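Long-range contacts in FI20010p1 (Drosophila melanogaster, PDB 7CFB), which probably takes part in piRNA-guided gene silencing, helping to assemble the piRNA amplification complex through extended Tudor domains like the one in this structure: residues Met41-Glu46 against Glu183-Leu189; Thr51-Ala55 against Tyr65-Trp69; Ile177-Val181 against Ala191-Ile195. All coordinates share one frame; numbering follows the deposited sequence.

How the contacts relate
Contacts 2 and 3 are hairpins of one five-stranded sheet, and contact 1 packs a loop against it. The sheet's strands 49-57 and 176-184 pair, so its two ends meet. Contact 2 is the hairpin 49-57/64-67, and contact 3 is the hairpin 176-184/189-194. Their centres are about 11 Å apart, and A52 O and I177 N probably share a hydrogen bond between them. Contact 1 lies about 13 Å from the centre of each. It sets the loop before strand 49-57 against the turn of contact 3's hairpin. Along the chain, contact 2 is nested inside contact 1 and closes before contact 3 opens. The sheet thus unites chain from before and after the six-stranded sheet, consistent with an extended Tudor domain.

Contact 1 of 3, residues Met41-Glu46 against Glu183-Leu189; sequences MAAFPE and ENNNSTL
N184 reaches across to the loop 41-46 with its side-chain amide. ND2 of N184 donates to F44 O at 2.6 Å, and the bond is nearly straight (169° at the hydrogen). The same ND2 also donates to M41 O at 2.9 Å, along a more bent path. Both carbonyl oxygens lie in the plane of the amide, although ND2 stands above the carbonyl plane of F44. M41 O has a second donor, F44 N, which comes from the opposite face of its carbonyl.

E46 adds a third bond across the contact. Its chain is extended beyond CG, and OE1 of E46 takes N184 N at 2.9 Å on the anti lone pair. The carboxylate stands 67° from the amide plane of N184.

The apolar part begins with M41. Its chain bends twice, which brings CE to 3.4 Å from N184 OD1. CE also touches L189 CD2 at 3.9 Å. The other branch of L189 sits over one face of the F44 ring, with CD1 4.1 Å from the ring centroid, as a CH-pi contact.

The turn itself positions N184. With CG anti to the backbone N (chi1 -178°), OD1 of N184 accepts N186 N at 3.0 Å and closes an Asx turn. Bonds at both ends of the amide fix its rotation. Next along, N185 OD1 accepts from both T188 N and T188 OG1, which stiffens the same turn.

Further out, Y34 of helix 30-36 bonds through its hydroxyl to S187 O. M41, F44 and L189 all pack on I157 of strand 157-161. F44 also reaches V50 and A52 of strand 49-57 and V66 of strand 64-67, so it lies against the A52/V66 face of the sheet.

Contact 2 of 3, residues Thr51-Ala55 against Tyr65-Trp69; sequences TAVLA and YVAKW
A52 and V66 meet with their CB atoms 4.1 Å apart, on the face of the sheet that F44 covers. L54 and V66 form a non-hydrogen-bonded pair on this same side. L54 also brings CD1 alongside the carbonyl oxygen of Y65.

V53 and A67 point to the other face. With CG1 of V53 anti to the backbone N (chi1 172°), CG2 is the methyl that touches W69 CD1, at 3.8 Å. The two side chains meet at a slant. Helix 215-228 lies on this face, with L221 against V53 and M220 against W69. A55 packs its CB against Y65 CB at 4.0 Å and lies near A67 CB as well.

Between the two faces runs the backbone ladder. V53 and A67 are a hydrogen-bonded pair: V53 N donates to A67 O at 2.9 Å, and A67 N returns to V53 O at 3.0 Å. A55 N donates to Y65 O at 2.8 Å. V66 CA also makes a CA-H...O contact with V53 O.

The polar edge is K68. Its chain bends at chi2 and brings NZ to T51 O at 3.0 Å, in the carbonyl plane. This bond ties the two segments just past the last backbone pair.

The arrangement is a twisted antiparallel beta hairpin. It is consistent with the staphylococcal-nuclease-like (SN-like) subdomain, an OB-type beta fold, of extended Tudor domains.

Contact 3 of 3, residues Ile177-Val181 against Ala191-Ile195; sequences IKIRV and AEPVI
R180 lays its side chain across V194 at about a right angle. Its CB starts 3.9 Å from E192 O. CG is 3.5 Å from V194 CG1 and also lies near that carbonyl oxygen. The chain is extended from CG to NE, so CD passes V194 CG1 at 4.1 Å and NE returns to 3.6 Å from that methyl. CZ, at the guanidinium, is still beside it. NE stays 4.9 Å from E192 OE2, so the opposite charges are near but not in contact.

The other methyl of V194, CG2, packs against CB of K178. V194 is thus held between two long side chains on this outer face. With alanine in place of V194 both methyls go, which would probably leave the aliphatic part of R180 without its cover and open a gap beside K178.

On the buried face, CG1 of I179 sits between the backbone N and the carbonyl carbon (chi1 52°), and CD1 beyond it reaches A191 CB at 3.7 Å. F44 packs on I179, and C159 of strand 157-161 packs on A191.

Backbone bonds join the two strands. R180 N donates to E192 O at 2.7 Å, and E192 N returns to R180 O at 2.9 Å. V194 N donates to K178 O.

One face is apolar (I179, V181, A191, P193), the other mostly charged (K178, R180, E192, with V194). This is an antiparallel beta hairpin, consistent with the SN-like part of an extended Tudor domain.

Contact 1 of 3, residues Met41-Glu46 against Glu183-Leu189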
loop_
_atom_site.group_PDB
_atom_site.type_symbol
_atom_site.label_atom_id
_atom_site.label_comp_id
_atom_site.label_asym_id
_atom_site.label_seq_id
_atom_site.Cartn_x
_atom_site.Cartn_y
_atom_site.Cartn_z
ATOM N N MET A 41 7.333 -12.789 2.554
ATOM C CA MET A 41 8.777 -12.634 2.299
ATOM C C MET A 41 9.308 -13.769 1.407
ATOM O O MET A 41 10.289 -13.571 0.746
ATOM C CB MET A 41 9.526 -12.538 3.621
ATOM C CG MET A 41 9.037 -11.424 4.470
ATOM S SD MET A 41 9.049 -9.817 3.714
ATOM C CE MET A 41 10.773 -9.580 3.339
ATOM N N ALA A 42 8.582 -14.877 1.301
ATOM C CA ALA A 42 8.921 -16.038 0.447
ATOM C C ALA A 42 8.908 -15.684 -1.049
ATOM O O ALA A 42 9.544 -16.362 -1.794
ATOM C CB ALA A 42 8.014 -17.188 0.746
ATOM N N ALA A 43 8.186 -14.642 -1.457
ATOM C CA ALA A 43 8.096 -14.121 -2.838
ATOM C C ALA A 43 9.415 -13.491 -3.330
ATOM O O ALA A 43 9.526 -13.273 -4.501
ATOM C CB ALA A 43 6.946 -13.162 -2.916
ATOM N N PHE A 44 10.355 -13.173 -2.452
ATOM C CA PHE A 44 11.627 -12.543 -2.870
ATOM C C PHE A 44 12.827 -13.350 -2.365
ATOM O O PHE A 44 13.474 -12.955 -1.438
ATOM C CB PHE A 44 11.631 -11.093 -2.405
ATOM C CG PHE A 44 10.495 -10.279 -2.946
ATOM C CD1 PHE A 44 9.282 -10.255 -2.306
ATOM C CD2 PHE A 44 10.628 -9.567 -4.112
ATOM C CE1 PHE A 44 8.242 -9.496 -2.793
ATOM C CE2 PHE A 44 9.582 -8.818 -4.605
ATOM C CZ PHE A 44 8.392 -8.786 -3.943
ATOM N N PRO A 45 13.106 -14.493 -2.991
ATOM C CA PRO A 45 14.202 -15.310 -2.595
ATOM C C PRO A 45 15.541 -14.630 -2.857
ATOM O O PRO A 45 15.775 -14.154 -3.895
ATOM C CB PRO A 45 14.127 -16.562 -3.463
ATOM C CG PRO A 45 12.866 -16.448 -4.240
ATOM C CD PRO A 45 12.369 -15.038 -4.086
ATOM N N GLU A 46 16.431 -14.777 -1.896
ATOM C CA GLU A 46 17.818 -14.262 -1.963
ATOM C C GLU A 46 18.576 -14.963 -3.099
ATOM O O GLU A 46 18.311 -16.112 -3.353
ATOM C CB GLU A 46 18.563 -14.626 -0.681
ATOM C CG GLU A 46 18.448 -13.635 0.442
ATOM C CD GLU A 46 19.159 -13.988 1.729
ATOM O OE1 GLU A 46 19.131 -13.181 2.633
ATOM O OE2 GLU A 46 19.701 -15.083 1.815
ATOM N N GLU A 183 19.764 -9.371 -0.266
ATOM C CA GLU A 183 19.442 -9.913 1.057
ATOM C C GLU A 183 17.945 -9.880 1.294
ATOM O O GLU A 183 17.291 -8.964 0.884
ATOM C CB GLU A 183 20.041 -9.085 2.189
ATOM C CG GLU A 183 21.525 -8.888 2.090
ATOM C CD GLU A 183 22.095 -7.875 3.057
ATOM O OE1 GLU A 183 21.626 -7.812 4.194
ATOM O OE2 GLU A 183 22.995 -7.171 2.662
ATOM N N ASN A 184 17.476 -10.900 1.972
ATOM C CA ASN A 184 16.083 -10.994 2.416
ATOM C C ASN A 184 16.161 -11.373 3.878
ATOM O O ASN A 184 16.278 -12.521 4.171
ATOM C CB ASN A 184 15.251 -11.928 1.548
ATOM C CG ASN A 184 13.804 -11.984 1.966
ATOM O OD1 ASN A 184 13.482 -11.672 3.089
ATOM N ND2 ASN A 184 12.936 -12.375 1.062
ATOM N N ASN A 185 16.057 -10.397 4.790
ATOM C CA ASN A 185 16.167 -10.670 6.254
ATOM C C ASN A 185 14.814 -11.102 6.844
ATOM O O ASN A 185 14.769 -11.442 8.043
ATOM C CB ASN A 185 16.743 -9.469 7.011
ATOM C CG ASN A 185 15.698 -8.428 7.349
ATOM O OD1 ASN A 185 15.431 -7.529 6.556
ATOM N ND2 ASN A 185 15.102 -8.541 8.526
ATOM N N ASN A 186 13.769 -11.081 6.016
ATOM C CA ASN A 186 12.374 -11.442 6.345
ATOM C C ASN A 186 11.540 -10.252 6.815
ATOM O O ASN A 186 10.453 -10.483 7.314
ATOM C CB ASN A 186 12.226 -12.758 7.095
ATOM C CG ASN A 186 12.941 -13.878 6.389
ATOM O OD1 ASN A 186 12.600 -14.236 5.263
ATOM N ND2 ASN A 186 13.965 -14.382 7.037
ATOM N N SER A 187 12.064 -9.045 6.810
ATOM C CA SER A 187 11.101 -7.947 6.995
ATOM C C SER A 187 11.345 -6.978 5.845
ATOM O O SER A 187 10.411 -6.444 5.319
ATOM C CB SER A 187 11.251 -7.332 8.330
ATOM O OG SER A 187 12.601 -6.979 8.549
ATOM N N THR A 188 12.594 -6.884 5.428
ATOM C CA THR A 188 13.006 -5.924 4.382
ATOM C C THR A 188 13.952 -6.581 3.392
ATOM O O THR A 188 14.464 -7.630 3.667
ATOM C CB THR A 188 13.682 -4.667 4.948
ATOM O OG1 THR A 188 15.011 -4.962 5.343
ATOM C CG2 THR A 188 12.960 -4.044 6.116
ATOM N N LEU A 189 14.180 -5.913 2.283
ATOM C CA LEU A 189 15.024 -6.474 1.227
ATOM C C LEU A 189 16.153 -5.519 0.880
ATOM O O LEU A 189 16.009 -4.328 1.013
ATOM C CB LEU A 189 14.193 -6.643 -0.044
ATOM C CG LEU A 189 12.938 -7.496 -0.005
ATOM C CD1 LEU A 189 12.271 -7.490 -1.362
ATOM C CD2 LEU A 189 13.258 -8.911 0.415
#

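Contact 2 of 3, residues Thr51-Ala55 against Tyr65-Trp69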
loop_
_atom_site.group_PDB
_atom_site.type_symbol
_atom_site.label_atom_id
_atom_site.label_comp_id
_atom_site.label_asym_id
_atom_site.label_seq_id
_atom_site.Cartn_x
_atom_site.Cartn_y
_atom_site.Cartn_z
ATOM N N THR A 51 10.711 -10.547 -10.707
ATOM C CA THR A 51 9.862 -9.522 -11.329
ATOM C C THR A 51 8.866 -9.033 -10.277
ATOM O O THR A 51 8.208 -9.854 -9.639
ATOM C CB THR A 51 9.144 -10.095 -12.550
ATOM O OG1 THR A 51 10.124 -10.715 -13.369
ATOM C CG2 THR A 51 8.415 -9.041 -13.347
ATOM N N ALA A 52 8.832 -7.727 -10.068
ATOM C CA ALA A 52 7.905 -7.116 -9.106
ATOM C C ALA A 52 7.582 -5.696 -9.549
ATOM O O ALA A 52 8.334 -5.121 -10.270
ATOM C CB ALA A 52 8.507 -7.109 -7.743
ATOM N N VAL A 53 6.425 -5.228 -9.141
ATOM C CA VAL A 53 5.988 -3.833 -9.378
ATOM C C VAL A 53 6.745 -2.935 -8.413
ATOM O O VAL A 53 6.843 -3.294 -7.284
ATOM C CB VAL A 53 4.483 -3.698 -9.139
ATOM C CG1 VAL A 53 4.044 -2.259 -9.191
ATOM C CG2 VAL A 53 3.693 -4.547 -10.100
ATOM N N LEU A 54 7.247 -1.807 -8.887
ATOM C CA LEU A 54 7.874 -0.829 -7.982
ATOM C C LEU A 54 6.686 -0.070 -7.402
ATOM O O LEU A 54 6.139 0.758 -8.081
ATOM C CB LEU A 54 8.797 0.079 -8.795
ATOM C CG LEU A 54 9.439 1.223 -8.025
ATOM C CD1 LEU A 54 10.130 0.713 -6.799
ATOM C CD2 LEU A 54 10.406 1.998 -8.881
ATOM N N ALA A 55 6.274 -0.447 -6.202
ATOM C CA ALA A 55 5.065 0.110 -5.569
ATOM C C ALA A 55 5.198 1.605 -5.297
ATOM O O ALA A 55 4.331 2.321 -5.651
ATOM C CB ALA A 55 4.790 -0.649 -4.314
ATOM N N TYR A 65 9.572 0.414 -2.239
ATOM C CA TYR A 65 8.669 -0.724 -1.959
ATOM C C TYR A 65 8.409 -1.521 -3.236
ATOM O O TYR A 65 8.180 -0.937 -4.263
ATOM C CB TYR A 65 7.392 -0.224 -1.304
ATOM C CG TYR A 65 7.552 0.257 0.108
ATOM C CD1 TYR A 65 7.937 1.551 0.381
ATOM C CD2 TYR A 65 7.298 -0.578 1.172
ATOM C CE1 TYR A 65 8.082 2.002 1.674
ATOM C CE2 TYR A 65 7.431 -0.146 2.472
ATOM C CZ TYR A 65 7.826 1.148 2.721
ATOM O OH TYR A 65 7.968 1.580 3.986
ATOM N N VAL A 66 8.447 -2.841 -3.125
ATOM C CA VAL A 66 8.170 -3.738 -4.274
ATOM C C VAL A 66 6.990 -4.637 -3.925
ATOM O O VAL A 66 6.831 -4.957 -2.768
ATOM C CB VAL A 66 9.399 -4.530 -4.735
ATOM C CG1 VAL A 66 10.453 -3.620 -5.315
ATOM C CG2 VAL A 66 9.971 -5.384 -3.636
ATOM N N ALA A 67 6.166 -4.943 -4.917
ATOM C CA ALA A 67 4.968 -5.778 -4.727
ATOM C C ALA A 67 4.873 -6.831 -5.816
ATOM O O ALA A 67 4.988 -6.491 -6.974
ATOM C CB ALA A 67 3.746 -4.916 -4.697
ATOM N N LYS A 68 4.694 -8.070 -5.408
ATOM C CA LYS A 68 4.546 -9.170 -6.378
ATOM C C LYS A 68 3.244 -9.041 -7.161
ATOM O O LYS A 68 3.295 -9.239 -8.323
ATOM C CB LYS A 68 4.760 -10.525 -5.720
ATOM C CG LYS A 68 6.107 -11.146 -6.020
ATOM C CD LYS A 68 6.229 -11.518 -7.442
ATOM C CE LYS A 68 7.297 -12.538 -7.733
ATOM N NZ LYS A 68 7.461 -12.698 -9.188
ATOM N N TRP A 69 2.130 -8.704 -6.513
ATOM C CA TRP A 69 0.817 -8.601 -7.204
ATOM C C TRP A 69 0.559 -9.892 -7.976
ATOM O O TRP A 69 0.186 -9.832 -9.122
ATOM C CB TRP A 69 0.710 -7.351 -8.082
ATOM C CG TRP A 69 0.466 -6.100 -7.309
ATOM C CD1 TRP A 69 1.302 -5.041 -7.196
ATOM C CD2 TRP A 69 -0.677 -5.782 -6.511
ATOM N NE1 TRP A 69 0.755 -4.088 -6.399
ATOM C CE2 TRP A 69 -0.452 -4.516 -5.955
ATOM C CE3 TRP A 69 -1.867 -6.435 -6.213
ATOM C CZ2 TRP A 69 -1.371 -3.882 -5.141
ATOM C CZ3 TRP A 69 -2.762 -5.823 -5.376
ATOM C CH2 TRP A 69 -2.520 -4.564 -4.861
#

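Contact 3 of 3, residues Ile177-Val181 against Ala191-Ile195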
loop_
_atom_site.group_PDB
_atom_site.type_symbol
_atom_site.label_atom_id
_atom_site.label_comp_id
_atom_site.label_asym_id
_atom_site.label_seq_id
_atom_site.Cartn_x
_atom_site.Cartn_y
_atom_site.Cartn_z
ATOM N N ILE A 177 9.452 -4.217 -12.753
ATOM C CA ILE A 177 10.933 -4.162 -12.837
ATOM C C ILE A 177 11.508 -5.522 -12.459
ATOM O O ILE A 177 10.770 -6.369 -11.996
ATOM C CB ILE A 177 11.525 -3.065 -11.939
ATOM C CG1 ILE A 177 11.287 -3.307 -10.454
ATOM C CG2 ILE A 177 11.062 -1.697 -12.363
ATOM C CD1 ILE A 177 12.119 -2.433 -9.571
ATOM N N LYS A 178 12.792 -5.709 -12.720
ATOM C CA LYS A 178 13.487 -6.935 -12.280
ATOM C C LYS A 178 14.535 -6.509 -11.261
ATOM O O LYS A 178 15.226 -5.569 -11.530
ATOM C CB LYS A 178 14.075 -7.722 -13.450
ATOM C CG LYS A 178 13.110 -8.053 -14.576
ATOM C CD LYS A 178 13.674 -8.989 -15.604
ATOM C CE LYS A 178 12.713 -9.269 -16.741
ATOM N NZ LYS A 178 11.380 -9.734 -16.283
ATOM N N ILE A 179 14.580 -7.169 -10.119
ATOM C CA ILE A 179 15.543 -6.814 -9.048
ATOM C C ILE A 179 16.384 -8.032 -8.677
ATOM O O ILE A 179 15.835 -9.097 -8.618
ATOM C CB ILE A 179 14.814 -6.273 -7.803
ATOM C CG1 ILE A 179 13.714 -7.220 -7.342
ATOM C CG2 ILE A 179 14.295 -4.860 -8.013
ATOM C CD1 ILE A 179 13.346 -7.056 -5.922
ATOM N N ARG A 180 17.684 -7.832 -8.504
ATOM C CA ARG A 180 18.551 -8.901 -7.974
ATOM C C ARG A 180 18.444 -8.781 -6.461
ATOM O O ARG A 180 18.851 -7.780 -5.945
ATOM C CB ARG A 180 20.031 -8.771 -8.329
ATOM C CG ARG A 180 20.331 -8.161 -9.678
ATOM C CD ARG A 180 21.808 -8.248 -9.965
ATOM N NE ARG A 180 22.023 -8.151 -11.389
ATOM C CZ ARG A 180 22.317 -9.172 -12.156
ATOM N NH1 ARG A 180 22.468 -10.357 -11.616
ATOM N NH2 ARG A 180 22.491 -8.997 -13.442
ATOM N N VAL A 181 17.952 -9.807 -5.805
ATOM C CA VAL A 181 17.776 -9.759 -4.338
ATOM C C VAL A 181 19.099 -10.106 -3.654
ATOM O O VAL A 181 19.518 -11.213 -3.753
ATOM C CB VAL A 181 16.647 -10.727 -3.961
ATOM C CG1 VAL A 181 16.255 -10.653 -2.512
ATOM C CG2 VAL A 181 15.457 -10.549 -4.864
ATOM N N ALA A 191 17.963 -5.024 -2.540
ATOM C CA ALA A 191 17.878 -5.459 -3.943
ATOM C C ALA A 191 18.453 -4.401 -4.883
ATOM O O ALA A 191 18.420 -3.255 -4.577
ATOM C CB ALA A 191 16.451 -5.750 -4.291
ATOM N N GLU A 192 18.941 -4.851 -6.021
ATOM C CA GLU A 192 19.530 -3.979 -7.047
ATOM C C GLU A 192 18.673 -4.120 -8.298
ATOM O O GLU A 192 18.478 -5.209 -8.727
ATOM C CB GLU A 192 20.974 -4.424 -7.238
ATOM C CG GLU A 192 21.545 -4.079 -8.578
ATOM C CD GLU A 192 23.034 -4.323 -8.677
ATOM O OE1 GLU A 192 23.566 -4.966 -7.816
ATOM O OE2 GLU A 192 23.618 -3.873 -9.621
ATOM N N PRO A 193 18.109 -3.058 -8.879
ATOM C CA PRO A 193 17.309 -3.233 -10.053
ATOM C C PRO A 193 18.178 -3.590 -11.252
ATOM O O PRO A 193 19.279 -3.172 -11.314
ATOM C CB PRO A 193 16.652 -1.877 -10.249
ATOM C CG PRO A 193 17.562 -0.930 -9.573
ATOM C CD PRO A 193 18.158 -1.696 -8.423
ATOM N N VAL A 194 17.634 -4.392 -12.144
ATOM C CA VAL A 194 18.353 -4.710 -13.394
ATOM C C VAL A 194 17.737 -3.789 -14.439
ATOM O O VAL A 194 16.520 -3.653 -14.473
ATOM C CB VAL A 194 18.338 -6.205 -13.746
ATOM C CG1 VAL A 194 18.835 -7.024 -12.585
ATOM C CG2 VAL A 194 16.980 -6.684 -14.159
ATOM N N ILE A 195 18.611 -3.076 -15.131
ATOM C CA ILE A 195 18.267 -1.990 -16.092
ATOM C C ILE A 195 17.505 -2.546 -17.294
ATOM O O ILE A 195 16.340 -2.147 -17.449
ATOM C CB ILE A 195 19.553 -1.246 -16.484
ATOM C CG1 ILE A 195 20.547 -2.188 -17.164
ATOM C CG2 ILE A 195 20.182 -0.595 -15.266
ATOM C CD1 ILE A 195 21.749 -1.504 -17.775
#